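Local coordinates for protein listeriolysin O (Listeria monocytogenes, PDB 4CDB) that perforates cholesterol-containing host membranes by binding them, changing conformation and inserting as an oligomeric pore complex, at residues S202-V210 and N271-D282; G261-S269 and L325-G335. All coordinates share one frame; numbering follows the deposited sequence.

Contact 1. Residues S202-V210 and N271-D282; sequences SEGKMQEEV and NSHSTKVKAAFD. With NA (sodium ion), chain Q.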
ATOM      1  N   SER A 202       7.296 -11.758   6.148  1.00 49.06           N
ATOM      2  CA  SER A 202       6.693 -13.056   6.416  1.00 51.84           C
ATOM      3  C   SER A 202       7.264 -13.698   7.679  1.00 55.62           C
ATOM      4  O   SER A 202       6.628 -14.551   8.294  1.00 55.39           O
ATOM      5  CB  SER A 202       6.881 -13.986   5.218  1.00 52.36           C
ATOM      6  OG  SER A 202       6.277 -15.245   5.459  1.00 58.98           O
ATOM      7  N   GLU A 203       8.468 -13.282   8.058  1.00 57.78           N
ATOM      8  CA  GLU A 203       9.115 -13.797   9.260  1.00 59.38           C
ATOM      9  C   GLU A 203       8.808 -12.924  10.475  1.00 58.95           C
ATOM     10  O   GLU A 203       9.189 -13.251  11.600  1.00 59.74           O
ATOM     11  CB  GLU A 203      10.627 -13.906   9.047  1.00 59.82           C
ATOM     12  CG  GLU A 203      11.028 -14.885   7.953  1.00 68.85           C
ATOM     13  CD  GLU A 203      12.464 -14.698   7.500  1.00 79.83           C
ATOM     14  OE1 GLU A 203      13.034 -13.618   7.760  1.00 82.47           O
ATOM     15  OE2 GLU A 203      13.022 -15.632   6.884  1.00 85.63           O
ATOM     16  N   GLY A 204       8.118 -11.812  10.240  1.00 53.86           N
ATOM     17  CA  GLY A 204       7.761 -10.895  11.308  1.00 51.29           C
ATOM     18  C   GLY A 204       8.920 -10.008  11.721  1.00 54.24           C
ATOM     19  O   GLY A 204       8.886  -9.378  12.779  1.00 55.95           O
ATOM     20  N   LYS A 205       9.946  -9.955  10.878  1.00 58.93           N
ATOM     21  CA  LYS A 205      11.145  -9.179  11.173  1.00 60.42           C
ATOM     22  C   LYS A 205      10.940  -7.689  10.916  1.00 64.18           C
ATOM     23  O   LYS A 205      11.528  -6.849  11.599  1.00 68.39           O
ATOM     24  CB  LYS A 205      12.332  -9.689  10.351  1.00 62.82           C
ATOM     25  CG  LYS A 205      12.591 -11.182  10.482  1.00 67.98           C
ATOM     26  CD  LYS A 205      13.046 -11.560  11.884  1.00 70.65           C
ATOM     27  CE  LYS A 205      14.452 -11.055  12.170  1.00 73.85           C
ATOM     28  NZ  LYS A 205      14.933 -11.493  13.510  1.00 72.19           N
ATOM     29  N   MET A 206      10.108  -7.362   9.931  1.00 63.45           N
ATOM     30  CA  MET A 206       9.860  -5.965   9.587  1.00 58.94           C
ATOM     31  C   MET A 206       8.443  -5.724   9.059  1.00 54.81           C
ATOM     32  O   MET A 206       7.726  -6.664   8.718  1.00 54.86           O
ATOM     33  CB  MET A 206      10.886  -5.476   8.562  1.00 56.98           C
ATOM     34  CG  MET A 206      10.749  -6.126   7.196  1.00 60.22           C
ATOM     35  SD  MET A 206      11.757  -5.322   5.936  1.00126.11           S
ATOM     36  CE  MET A 206      13.376  -5.398   6.700  1.00 55.51           C
ATOM     37  N   GLN A 207       8.049  -4.454   9.005  1.00 52.93           N
ATOM     38  CA  GLN A 207       6.761  -4.062   8.443  1.00 55.21           C
ATOM     39  C   GLN A 207       6.964  -3.024   7.344  1.00 55.54           C
ATOM     40  O   GLN A 207       7.684  -2.043   7.535  1.00 54.51           O
ATOM     41  CB  GLN A 207       5.837  -3.506   9.528  1.00 55.15           C
ATOM     42  CG  GLN A 207       5.446  -4.516  10.594  1.00 53.66           C
ATOM     43  CD  GLN A 207       4.328  -4.016  11.486  1.00 56.44           C
ATOM     44  OE1 GLN A 207       3.171  -3.947  11.071  1.00 52.89           O
ATOM     45  NE2 GLN A 207       4.669  -3.662  12.720  1.00 60.58           N
ATOM     46  N   GLU A 208       6.334  -3.242   6.193  1.00 50.49           N
ATOM     47  CA  GLU A 208       6.492  -2.333   5.064  1.00 49.31           C
ATOM     48  C   GLU A 208       5.158  -1.890   4.473  1.00 47.66           C
ATOM     49  O   GLU A 208       4.195  -2.654   4.439  1.00 44.40           O
ATOM     50  CB  GLU A 208       7.370  -2.960   3.976  1.00 50.62           C
ATOM     51  CG  GLU A 208       8.782  -3.286   4.439  1.00 58.59           C
ATOM     52  CD  GLU A 208       9.729  -3.592   3.293  1.00 64.67           C
ATOM     53  OE1 GLU A 208       9.327  -4.316   2.360  1.00 65.15           O
ATOM     54  OE2 GLU A 208      10.881  -3.111   3.333  1.00 69.33           O
ATOM     55  N   GLU A 209       5.111  -0.643   4.014  1.00 47.14           N
ATOM     56  CA  GLU A 209       3.932  -0.121   3.335  1.00 45.76           C
ATOM     57  C   GLU A 209       4.310   0.410   1.956  1.00 43.25           C
ATOM     58  O   GLU A 209       5.369   1.018   1.782  1.00 41.55           O
ATOM     59  CB  GLU A 209       3.273   0.984   4.161  1.00 43.57           C
ATOM     60  CG  GLU A 209       1.925   1.439   3.616  1.00 48.73           C
ATOM     61  CD  GLU A 209       1.380   2.657   4.338  1.00 58.75           C
ATOM     62  OE1 GLU A 209       2.189   3.457   4.854  1.00 62.71           O
ATOM     63  OE2 GLU A 209       0.143   2.814   4.385  1.00 63.83           O
ATOM     64  N   VAL A 210       3.443   0.166   0.978  1.00 38.27           N
ATOM     65  CA  VAL A 210       3.649   0.671  -0.374  1.00 39.37           C
ATOM     66  C   VAL A 210       2.616   1.747  -0.691  1.00 37.87           C
ATOM     67  O   VAL A 210       1.417   1.551  -0.483  1.00 37.52           O
ATOM     68  CB  VAL A 210       3.577  -0.461  -1.411  1.00 39.08           C
ATOM     69  CG1 VAL A 210       3.654   0.099  -2.822  1.00 41.87           C
ATOM     70  CG2 VAL A 210       4.703  -1.447  -1.174  1.00 37.36           C
ATOM     71  N   ASN A 271      11.652  -1.806  11.414  1.00 64.66           N
ATOM     72  CA  ASN A 271      11.875  -3.063  12.119  1.00 65.84           C
ATOM     73  C   ASN A 271      10.967  -3.197  13.337  1.00 60.09           C
ATOM     74  O   ASN A 271      10.990  -4.210  14.037  1.00 59.44           O
ATOM     75  CB  ASN A 271      13.340  -3.191  12.538  1.00 74.21           C
ATOM     76  CG  ASN A 271      13.850  -1.959  13.262  1.00 82.44           C
ATOM     77  OD1 ASN A 271      13.072  -1.102  13.682  1.00 85.17           O
ATOM     78  ND2 ASN A 271      15.165  -1.866  13.414  1.00 86.01           N
ATOM     79  N   SER A 272      10.170  -2.163  13.581  1.00 53.92           N
ATOM     80  CA  SER A 272       9.253  -2.142  14.712  1.00 52.46           C
ATOM     81  C   SER A 272       8.186  -3.230  14.625  1.00 59.06           C
ATOM     82  O   SER A 272       7.681  -3.540  13.546  1.00 59.63           O
ATOM     83  CB  SER A 272       8.584  -0.772  14.822  1.00 50.93           C
ATOM     84  OG  SER A 272       7.540  -0.798  15.779  1.00 51.43           O
ATOM     85  N   HIS A 273       7.847  -3.806  15.773  1.00 60.59           N
ATOM     86  CA  HIS A 273       6.820  -4.835  15.837  1.00 60.29           C
ATOM     87  C   HIS A 273       5.501  -4.241  16.318  1.00 60.51           C
ATOM     88  O   HIS A 273       4.533  -4.963  16.546  1.00 67.75           O
ATOM     89  CB  HIS A 273       7.252  -5.968  16.770  1.00 62.10           C
ATOM     90  CG  HIS A 273       8.549  -6.607  16.388  1.00 63.23           C
ATOM     91  ND1 HIS A 273       8.619  -7.777  15.665  1.00 64.08           N
ATOM     92  CD2 HIS A 273       9.831  -6.241  16.636  1.00 66.94           C
ATOM     93  CE1 HIS A 273       9.887  -8.105  15.480  1.00 67.11           C
ATOM     94  NE2 HIS A 273      10.640  -7.187  16.061  1.00 69.87           N
ATOM     95  N   SER A 274       5.472  -2.920  16.468  1.00 58.06           N
ATOM     96  CA  SER A 274       4.296  -2.229  16.989  1.00 61.77           C
ATOM     97  C   SER A 274       3.065  -2.375  16.094  1.00 67.54           C
ATOM     98  O   SER A 274       3.178  -2.604  14.890  1.00 71.37           O
ATOM     99  CB  SER A 274       4.601  -0.748  17.212  1.00 64.03           C
ATOM    100  OG  SER A 274       3.445  -0.052  17.641  1.00 65.47           O
ATOM    101  N   THR A 275       1.888  -2.235  16.697  1.00 69.50           N
ATOM    102  CA  THR A 275       0.629  -2.337  15.968  1.00 69.87           C
ATOM    103  C   THR A 275       0.151  -0.961  15.509  1.00 72.60           C
ATOM    104  O   THR A 275      -0.945  -0.822  14.967  1.00 73.29           O
ATOM    105  CB  THR A 275      -0.460  -2.993  16.838  1.00 72.63           C
ATOM    106  OG1 THR A 275      -1.647  -3.187  16.059  1.00 79.76           O
ATOM    107  CG2 THR A 275      -0.780  -2.113  18.038  1.00 70.46           C
ATOM    108  N   LYS A 276       0.985   0.051  15.729  1.00 71.70           N
ATOM    109  CA  LYS A 276       0.640   1.427  15.387  1.00 72.51           C
ATOM    110  C   LYS A 276       1.412   1.947  14.178  1.00 68.64           C
ATOM    111  O   LYS A 276       1.342   3.135  13.855  1.00 71.10           O
ATOM    112  CB  LYS A 276       0.895   2.350  16.581  1.00 76.62           C
ATOM    113  CG  LYS A 276      -0.169   2.304  17.661  1.00 80.21           C
ATOM    114  CD  LYS A 276       0.147   3.300  18.765  1.00 83.27           C
ATOM    115  CE  LYS A 276      -1.054   3.534  19.666  1.00 85.78           C
ATOM    116  NZ  LYS A 276      -1.537   2.277  20.298  1.00 86.70           N
ATOM    117  N   VAL A 277       2.144   1.057  13.516  1.00 63.67           N
ATOM    118  CA  VAL A 277       3.000   1.434  12.393  1.00 60.00           C
ATOM    119  C   VAL A 277       2.236   2.139  11.270  1.00 58.55           C
ATOM    120  O   VAL A 277       2.706   3.139  10.726  1.00 55.52           O
ATOM    121  CB  VAL A 277       3.768   0.213  11.841  1.00 55.22           C
ATOM    122  CG1 VAL A 277       4.551   0.584  10.596  1.00 54.16           C
ATOM    123  CG2 VAL A 277       4.699  -0.341  12.907  1.00 53.56           C
ATOM    124  N   LYS A 278       1.052   1.627  10.943  1.00 59.84           N
ATOM    125  CA  LYS A 278       0.204   2.237   9.922  1.00 62.85           C
ATOM    126  C   LYS A 278      -0.133   3.684  10.279  1.00 64.76           C
ATOM    127  O   LYS A 278       0.066   4.592   9.472  1.00 65.37           O
ATOM    128  CB  LYS A 278      -1.084   1.429   9.737  1.00 64.98           C
ATOM    129  CG  LYS A 278      -2.009   1.948   8.641  1.00 68.72           C
ATOM    130  CD  LYS A 278      -1.424   1.710   7.254  1.00 71.44           C
ATOM    131  CE  LYS A 278      -2.431   2.030   6.154  1.00 74.38           C
ATOM    132  NZ  LYS A 278      -2.798   3.474   6.111  1.00 74.82           N
ATOM    133  N   ALA A 279      -0.632   3.890  11.494  1.00 64.85           N
ATOM    134  CA  ALA A 279      -0.983   5.225  11.970  1.00 63.65           C
ATOM    135  C   ALA A 279       0.237   6.140  11.988  1.00 61.82           C
ATOM    136  O   ALA A 279       0.142   7.325  11.667  1.00 62.82           O
ATOM    137  CB  ALA A 279      -1.607   5.148  13.353  1.00 64.78           C
ATOM    138  N   ALA A 280       1.381   5.580  12.366  1.00 61.49           N
ATOM    139  CA  ALA A 280       2.636   6.320  12.356  1.00 61.52           C
ATOM    140  C   ALA A 280       3.005   6.724  10.933  1.00 62.75           C
ATOM    141  O   ALA A 280       3.391   7.868  10.685  1.00 67.17           O
ATOM    142  CB  ALA A 280       3.742   5.488  12.975  1.00 56.54           C
ATOM    143  N   PHE A 281       2.887   5.775  10.008  1.00 58.59           N
ATOM    144  CA  PHE A 281       3.152   6.029   8.596  1.00 56.54           C
ATOM    145  C   PHE A 281       2.208   7.096   8.049  1.00 61.74           C
ATOM    146  O   PHE A 281       2.626   7.979   7.300  1.00 63.59           O
ATOM    147  CB  PHE A 281       3.007   4.742   7.778  1.00 51.47           C
ATOM    148  CG  PHE A 281       4.197   3.822   7.864  1.00 47.96           C
ATOM    149  CD1 PHE A 281       5.354   4.210   8.520  1.00 52.53           C
ATOM    150  CD2 PHE A 281       4.158   2.568   7.273  1.00 48.54           C
ATOM    151  CE1 PHE A 281       6.449   3.362   8.591  1.00 51.92           C
ATOM    152  CE2 PHE A 281       5.247   1.716   7.340  1.00 48.39           C
ATOM    153  CZ  PHE A 281       6.395   2.114   8.000  1.00 50.18           C
ATOM    154  N   ASP A 282       0.936   7.008   8.429  1.00 66.76           N
ATOM    155  CA  ASP A 282      -0.075   7.959   7.973  1.00 72.86           C
ATOM    156  C   ASP A 282       0.256   9.394   8.383  1.00 72.54           C
ATOM    157  O   ASP A 282       0.018  10.336   7.625  1.00 70.39           O
ATOM    158  CB  ASP A 282      -1.461   7.573   8.503  1.00 77.43           C
ATOM    159  CG  ASP A 282      -1.947   6.242   7.959  1.00 84.13           C
ATOM    160  OD1 ASP A 282      -1.542   5.869   6.839  1.00 86.34           O
ATOM    161  OD2 ASP A 282      -2.739   5.569   8.655  1.00 85.98           O
TER
HETATM  162 NA    NA Q1542       0.588   5.518   5.046  1.00 84.59          NA
HETATM  163  O   HOH W   1       8.200  -6.112  12.453  1.00 53.66           O
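The sodium site beside helix 277-286 joins E209 of strand 207-222 to D282: E209 binds through both carboxylate oxygens, OE1 at 2.6 Å and OE2 at 2.8 Å, and D282 OD1 is also 2.8 Å from the metal. The cation, with K278 nearby, probably offsets the like charges of the two acids. K278 crosses E209 at about a right angle and bends at chi2 and chi4 toward the next turn of its own helix, where NZ forms a salt bridge with D282 OD1, on that oxygen's syn lone pair, at 2.8 Å. With CG anti to the backbone N (chi1 -172°), the E209 side chain runs past F281, and its CB lies 3.6 Å from F281 CD2.

Both segments overlap stretches expected to become transmembrane beta strands in the pore, 196-205 and 274-283. In this crystal, however, the second contains helix, consistent with a structure captured before membrane insertion.

Ahead of the metal site in both segments, the Q207 amide spans the turn leading into the helix. NE2 donates to S274 O at 2.8 Å (N-H...O 161°), in the carbonyl plane, and to S272 O at 3.1 Å, approaching from above that carbonyl's plane. S272 and S274 each form an ST turn. H273 CE1 comes within 3.1 Å of G204 O, while H273 ND1 bonds to S373 OG.

Contact 2. Residues G261-S269 and L325-G335; sequences GRQVYLKLS and LGDLRDILKKG. With NA (sodium ion), chain N.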
ATOM      1  N   GLY A 261       0.740  13.637 -15.745  1.00 29.87           N
ATOM      2  CA  GLY A 261       1.248  14.278 -14.549  1.00 30.86           C
ATOM      3  C   GLY A 261       2.472  13.634 -13.929  1.00 36.29           C
ATOM      4  O   GLY A 261       3.354  13.126 -14.623  1.00 35.94           O
ATOM      5  N   ARG A 262       2.512  13.659 -12.603  1.00 31.26           N
ATOM      6  CA  ARG A 262       3.675  13.218 -11.847  1.00 33.82           C
ATOM      7  C   ARG A 262       3.256  12.125 -10.876  1.00 30.69           C
ATOM      8  O   ARG A 262       2.217  12.237 -10.223  1.00 33.51           O
ATOM      9  CB  ARG A 262       4.261  14.413 -11.090  1.00 42.27           C
ATOM     10  CG  ARG A 262       5.434  14.107 -10.176  1.00 48.86           C
ATOM     11  CD  ARG A 262       5.922  15.388  -9.510  1.00 50.30           C
ATOM     12  NE  ARG A 262       7.069  15.165  -8.636  1.00 52.11           N
ATOM     13  CZ  ARG A 262       6.980  14.967  -7.325  1.00 56.42           C
ATOM     14  NH1 ARG A 262       5.793  14.966  -6.733  1.00 57.07           N
ATOM     15  NH2 ARG A 262       8.077  14.772  -6.606  1.00 57.11           N
ATOM     16  N   GLN A 263       4.048  11.061 -10.785  1.00 32.50           N
ATOM     17  CA  GLN A 263       3.716   9.963  -9.883  1.00 31.61           C
ATOM     18  C   GLN A 263       4.877   9.599  -8.967  1.00 32.62           C
ATOM     19  O   GLN A 263       6.016   9.464  -9.414  1.00 34.76           O
ATOM     20  CB  GLN A 263       3.259   8.728 -10.664  1.00 30.32           C
ATOM     21  CG  GLN A 263       2.778   7.585  -9.774  1.00 40.91           C
ATOM     22  CD  GLN A 263       2.174   6.435 -10.557  1.00 48.31           C
ATOM     23  OE1 GLN A 263       1.390   5.652 -10.024  1.00 52.66           O
ATOM     24  NE2 GLN A 263       2.545   6.324 -11.828  1.00 47.95           N
ATOM     25  N   VAL A 264       4.573   9.441  -7.683  1.00 30.56           N
ATOM     26  CA  VAL A 264       5.569   9.051  -6.695  1.00 35.27           C
ATOM     27  C   VAL A 264       5.179   7.722  -6.062  1.00 32.19           C
ATOM     28  O   VAL A 264       4.102   7.601  -5.478  1.00 31.91           O
ATOM     29  CB  VAL A 264       5.697  10.109  -5.584  1.00 36.57           C
ATOM     30  CG1 VAL A 264       6.755   9.694  -4.578  1.00 40.52           C
ATOM     31  CG2 VAL A 264       6.031  11.465  -6.180  1.00 35.95           C
ATOM     32  N   TYR A 265       6.045   6.721  -6.197  1.00 30.76           N
ATOM     33  CA  TYR A 265       5.853   5.452  -5.508  1.00 35.43           C
ATOM     34  C   TYR A 265       6.710   5.433  -4.248  1.00 40.97           C
ATOM     35  O   TYR A 265       7.876   5.829  -4.281  1.00 41.26           O
ATOM     36  CB  TYR A 265       6.217   4.272  -6.409  1.00 36.87           C
ATOM     37  CG  TYR A 265       5.187   3.955  -7.470  1.00 38.14           C
ATOM     38  CD1 TYR A 265       4.075   3.175  -7.176  1.00 37.65           C
ATOM     39  CD2 TYR A 265       5.334   4.421  -8.770  1.00 43.56           C
ATOM     40  CE1 TYR A 265       3.131   2.878  -8.145  1.00 38.86           C
ATOM     41  CE2 TYR A 265       4.398   4.129  -9.746  1.00 46.49           C
ATOM     42  CZ  TYR A 265       3.300   3.358  -9.429  1.00 46.66           C
ATOM     43  OH  TYR A 265       2.371   3.071 -10.403  1.00 51.28           O
ATOM     44  N   LEU A 266       6.133   4.975  -3.142  1.00 39.60           N
ATOM     45  CA  LEU A 266       6.831   4.982  -1.860  1.00 45.87           C
ATOM     46  C   LEU A 266       6.917   3.598  -1.234  1.00 45.82           C
ATOM     47  O   LEU A 266       5.978   2.805  -1.319  1.00 46.08           O
ATOM     48  CB  LEU A 266       6.145   5.937  -0.881  1.00 43.85           C
ATOM     49  CG  LEU A 266       6.212   7.426  -1.212  1.00 49.63           C
ATOM     50  CD1 LEU A 266       5.440   8.231  -0.183  1.00 52.26           C
ATOM     51  CD2 LEU A 266       7.656   7.885  -1.281  1.00 52.26           C
ATOM     52  N   LYS A 267       8.054   3.320  -0.604  1.00 48.02           N
ATOM     53  CA  LYS A 267       8.239   2.100   0.167  1.00 51.83           C
ATOM     54  C   LYS A 267       8.650   2.466   1.590  1.00 51.63           C
ATOM     55  O   LYS A 267       9.824   2.723   1.860  1.00 56.42           O
ATOM     56  CB  LYS A 267       9.303   1.212  -0.480  1.00 52.01           C
ATOM     57  CG  LYS A 267       9.622  -0.069   0.279  1.00 50.99           C
ATOM     58  CD  LYS A 267      11.124  -0.204   0.464  1.00 55.00           C
ATOM     59  CE  LYS A 267      11.554  -1.656   0.549  1.00 55.60           C
ATOM     60  NZ  LYS A 267      13.038  -1.775   0.587  1.00 56.53           N
ATOM     61  N   LEU A 268       7.675   2.512   2.491  1.00 50.06           N
ATOM     62  CA  LEU A 268       7.938   2.799   3.898  1.00 48.31           C
ATOM     63  C   LEU A 268       8.254   1.495   4.622  1.00 52.59           C
ATOM     64  O   LEU A 268       7.575   0.492   4.416  1.00 56.47           O
ATOM     65  CB  LEU A 268       6.728   3.482   4.541  1.00 44.34           C
ATOM     66  CG  LEU A 268       6.633   5.012   4.505  1.00 45.79           C
ATOM     67  CD1 LEU A 268       7.013   5.583   3.147  1.00 46.78           C
ATOM     68  CD2 LEU A 268       5.227   5.451   4.885  1.00 46.70           C
ATOM     69  N   SER A 269       9.287   1.507   5.461  1.00 49.30           N
ATOM     70  CA  SER A 269       9.720   0.290   6.143  1.00 52.90           C
ATOM     71  C   SER A 269      10.272   0.554   7.541  1.00 58.32           C
ATOM     72  O   SER A 269      10.837   1.616   7.808  1.00 56.36           O
ATOM     73  CB  SER A 269      10.766  -0.447   5.302  1.00 57.09           C
ATOM     74  OG  SER A 269      11.899   0.368   5.065  1.00 64.84           O
ATOM     75  N   LEU A 325      12.116   8.535   7.494  1.00 67.60           N
ATOM     76  CA  LEU A 325      10.703   8.911   7.402  1.00 70.19           C
ATOM     77  C   LEU A 325      10.421  10.362   7.788  1.00 76.09           C
ATOM     78  O   LEU A 325       9.495  10.981   7.263  1.00 74.31           O
ATOM     79  CB  LEU A 325       9.841   7.978   8.254  1.00 68.10           C
ATOM     80  CG  LEU A 325       8.684   7.261   7.553  1.00 70.12           C
ATOM     81  CD1 LEU A 325       7.656   6.808   8.574  1.00 71.77           C
ATOM     82  CD2 LEU A 325       8.037   8.142   6.496  1.00 70.21           C
ATOM     83  N   GLY A 326      11.216  10.903   8.706  1.00 82.64           N
ATOM     84  CA  GLY A 326      11.041  12.278   9.136  1.00 87.79           C
ATOM     85  C   GLY A 326      11.374  13.277   8.045  1.00 94.16           C
ATOM     86  O   GLY A 326      10.952  14.434   8.101  1.00 94.67           O
ATOM     87  N   ASP A 327      12.125  12.827   7.044  1.00 99.80           N
ATOM     88  CA  ASP A 327      12.590  13.707   5.978  1.00105.01           C
ATOM     89  C   ASP A 327      11.664  13.709   4.762  1.00104.06           C
ATOM     90  O   ASP A 327      12.014  14.242   3.710  1.00105.13           O
ATOM     91  CB  ASP A 327      14.010  13.325   5.558  1.00109.67           C
ATOM     92  CG  ASP A 327      14.940  13.156   6.744  1.00114.01           C
ATOM     93  OD1 ASP A 327      14.701  13.803   7.787  1.00115.84           O
ATOM     94  OD2 ASP A 327      15.909  12.375   6.636  1.00114.65           O
ATOM     95  N   LEU A 328      10.483  13.114   4.905  1.00102.50           N
ATOM     96  CA  LEU A 328       9.476  13.192   3.854  1.00103.07           C
ATOM     97  C   LEU A 328       8.806  14.559   3.886  1.00109.04           C
ATOM     98  O   LEU A 328       9.345  15.504   4.464  1.00112.80           O
ATOM     99  CB  LEU A 328       8.433  12.081   3.987  1.00 98.23           C
ATOM    100  CG  LEU A 328       8.714  10.797   3.206  1.00 94.48           C
ATOM    101  CD1 LEU A 328       7.473   9.922   3.151  1.00 90.25           C
ATOM    102  CD2 LEU A 328       9.176  11.141   1.804  1.00 95.35           C
ATOM    103  N   ARG A 329       7.640  14.663   3.250  1.00110.00           N
ATOM    104  CA  ARG A 329       6.903  15.926   3.148  1.00113.71           C
ATOM    105  C   ARG A 329       7.669  17.007   2.380  1.00117.48           C
ATOM    106  O   ARG A 329       7.203  18.139   2.257  1.00120.29           O
ATOM    107  CB  ARG A 329       6.483  16.435   4.531  1.00114.79           C
ATOM    108  CG  ARG A 329       5.357  15.641   5.169  1.00113.63           C
ATOM    109  CD  ARG A 329       4.030  16.350   4.988  1.00115.71           C
ATOM    110  NE  ARG A 329       3.625  16.430   3.589  1.00117.65           N
ATOM    111  CZ  ARG A 329       2.719  17.283   3.125  1.00118.57           C
ATOM    112  NH1 ARG A 329       2.129  18.140   3.949  1.00119.35           N
ATOM    113  NH2 ARG A 329       2.407  17.286   1.837  1.00118.19           N
ATOM    114  N   ASP A 330       8.843  16.649   1.873  1.00117.11           N
ATOM    115  CA  ASP A 330       9.619  17.524   1.008  1.00118.46           C
ATOM    116  C   ASP A 330       9.443  17.034  -0.421  1.00114.61           C
ATOM    117  O   ASP A 330       9.224  17.822  -1.342  1.00113.92           O
ATOM    118  CB  ASP A 330      11.099  17.492   1.395  1.00122.51           C
ATOM    119  CG  ASP A 330      11.333  17.848   2.853  1.00125.22           C
ATOM    120  OD1 ASP A 330      10.462  18.511   3.455  1.00125.87           O
ATOM    121  OD2 ASP A 330      12.392  17.467   3.396  1.00125.96           O
ATOM    122  N   ILE A 331       9.543  15.719  -0.589  1.00113.11           N
ATOM    123  CA  ILE A 331       9.300  15.073  -1.872  1.00112.59           C
ATOM    124  C   ILE A 331       7.832  15.228  -2.255  1.00109.27           C
ATOM    125  O   ILE A 331       7.505  15.604  -3.382  1.00107.97           O
ATOM    126  CB  ILE A 331       9.660  13.568  -1.828  1.00111.56           C
ATOM    127  CG1 ILE A 331      11.179  13.366  -1.840  1.00113.20           C
ATOM    128  CG2 ILE A 331       9.027  12.826  -2.995  1.00110.02           C
ATOM    129  CD1 ILE A 331      11.846  13.496  -0.482  1.00114.92           C
ATOM    130  N   LEU A 332       6.954  14.944  -1.298  1.00106.30           N
ATOM    131  CA  LEU A 332       5.513  15.032  -1.509  1.00102.74           C
ATOM    132  C   LEU A 332       5.053  16.478  -1.680  1.00102.27           C
ATOM    133  O   LEU A 332       3.968  16.736  -2.202  1.00101.00           O
ATOM    134  CB  LEU A 332       4.756  14.374  -0.347  1.00101.24           C
ATOM    135  CG  LEU A 332       4.735  12.843  -0.234  1.00 97.90           C
ATOM    136  CD1 LEU A 332       4.289  12.208  -1.542  1.00 97.23           C
ATOM    137  CD2 LEU A 332       6.077  12.276   0.211  1.00 97.43           C
ATOM    138  N   LYS A 333       5.883  17.417  -1.237  1.00102.00           N
ATOM    139  CA  LYS A 333       5.578  18.839  -1.347  1.00101.38           C
ATOM    140  C   LYS A 333       5.605  19.312  -2.799  1.00 98.76           C
ATOM    141  O   LYS A 333       4.665  19.951  -3.273  1.00 98.02           O
ATOM    142  CB  LYS A 333       6.577  19.655  -0.524  1.00103.22           C
ATOM    143  CG  LYS A 333       6.374  21.158  -0.592  1.00104.13           C
ATOM    144  CD  LYS A 333       7.645  21.897  -0.197  1.00106.23           C
ATOM    145  CE  LYS A 333       8.169  21.426   1.152  1.00106.23           C
ATOM    146  NZ  LYS A 333       9.462  22.078   1.506  1.00107.55           N
ATOM    147  N   LYS A 334       6.688  18.988  -3.500  1.00 97.95           N
ATOM    148  CA  LYS A 334       6.904  19.438  -4.874  1.00 99.37           C
ATOM    149  C   LYS A 334       5.944  18.789  -5.875  1.00100.10           C
ATOM    150  O   LYS A 334       5.597  17.615  -5.748  1.00 99.07           O
ATOM    151  CB  LYS A 334       8.358  19.170  -5.286  1.00 97.78           C
ATOM    152  CG  LYS A 334       8.711  19.567  -6.715  1.00 98.21           C
ATOM    153  CD  LYS A 334      10.172  19.266  -7.035  1.00100.81           C
ATOM    154  CE  LYS A 334      10.476  17.775  -6.957  1.00100.70           C
ATOM    155  NZ  LYS A 334       9.785  16.996  -8.023  1.00 98.55           N
ATOM    156  N   GLY A 335       5.509  19.563  -6.865  1.00 99.54           N
ATOM    157  CA  GLY A 335       4.715  19.027  -7.954  1.00 98.45           C
ATOM    158  C   GLY A 335       3.214  19.133  -7.764  1.00 97.82           C
ATOM    159  O   GLY A 335       2.445  18.634  -8.584  1.00 95.08           O
TER
HETATM  160 NA    NA N1539       0.443   1.603  -9.762  1.00 56.28          NA
HETATM  161  O   HOH W   2      -1.454   2.958  -8.671  1.00 40.98           O
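R262 stands fully extended from strand 262-270 as far as NE, its chi1 of 176° directing the chain outward, and carries its guanidinium to the loop at I331 and K334. K334 starts out extended but bends at chi3 (63°) and chi4 (67°), bringing its ammonium back to the same place. The contact packs one face of an antiparallel sheet, in which strand 262-270 lies between strands 207-222 and 303-310, against the loop that follows strand 319-324.

The side chains alternate as in any beta strand: V264 and L266 point their CB atoms at the loop, as R262 does, whereas the intervening Y265 takes no part in the packing. Its hydroxyl instead binds a sodium ion at 2.5 Å, the metal lying in the plane of the ring at its edge; Q78 and F183 are further ligands. From V264 to L268 the apolar pairs run broadly against the direction of the loop. V264 CG1 meets I331 CG2 at 4.2 Å, the two side chains crossing at about a right angle. L266 and L332 reach tip to tip, CD1 to CD2, while L266 CD1 also approaches L328 CD1. Near the far end, L268 CG lies 4.0 Å from L325 CD2.

At the polar end the geometry is less favourable. R262 NH2 makes a weak hydrogen bond to I331 O, which lies near the guanidinium plane, and NH1 bonds to Q215 OE1 of the adjacent strand. K334 O sits over one guanidinium face at a poor hydrogen-bonding angle, and like charges come close, R262 NH2 lying 3.1 Å from K334 NZ.

Overall arrangement
From the N terminus, the chain first passes 202-210, then 261-269, 271-282 and 325-335, so the contacts cross: contact 1 closes a loop of 60 residues when 271-282 returns to 202-210, and contact 2 closes one of 55 when 325-335 reaches 261-269. Their centres are about 18 Å apart. They meet directly, since strands 207-222 and 262-270 are antiparallel neighbours in one sheet: E209 N lies 2.7 Å from L268 O, a probable hydrogen bond. F281 CD1 also packs 3.5 Å from L325 CD1. Contact 1 thus ties helix 277-286 and its leading turn to this sheet, and contact 2 adds the loop after strand 319-324.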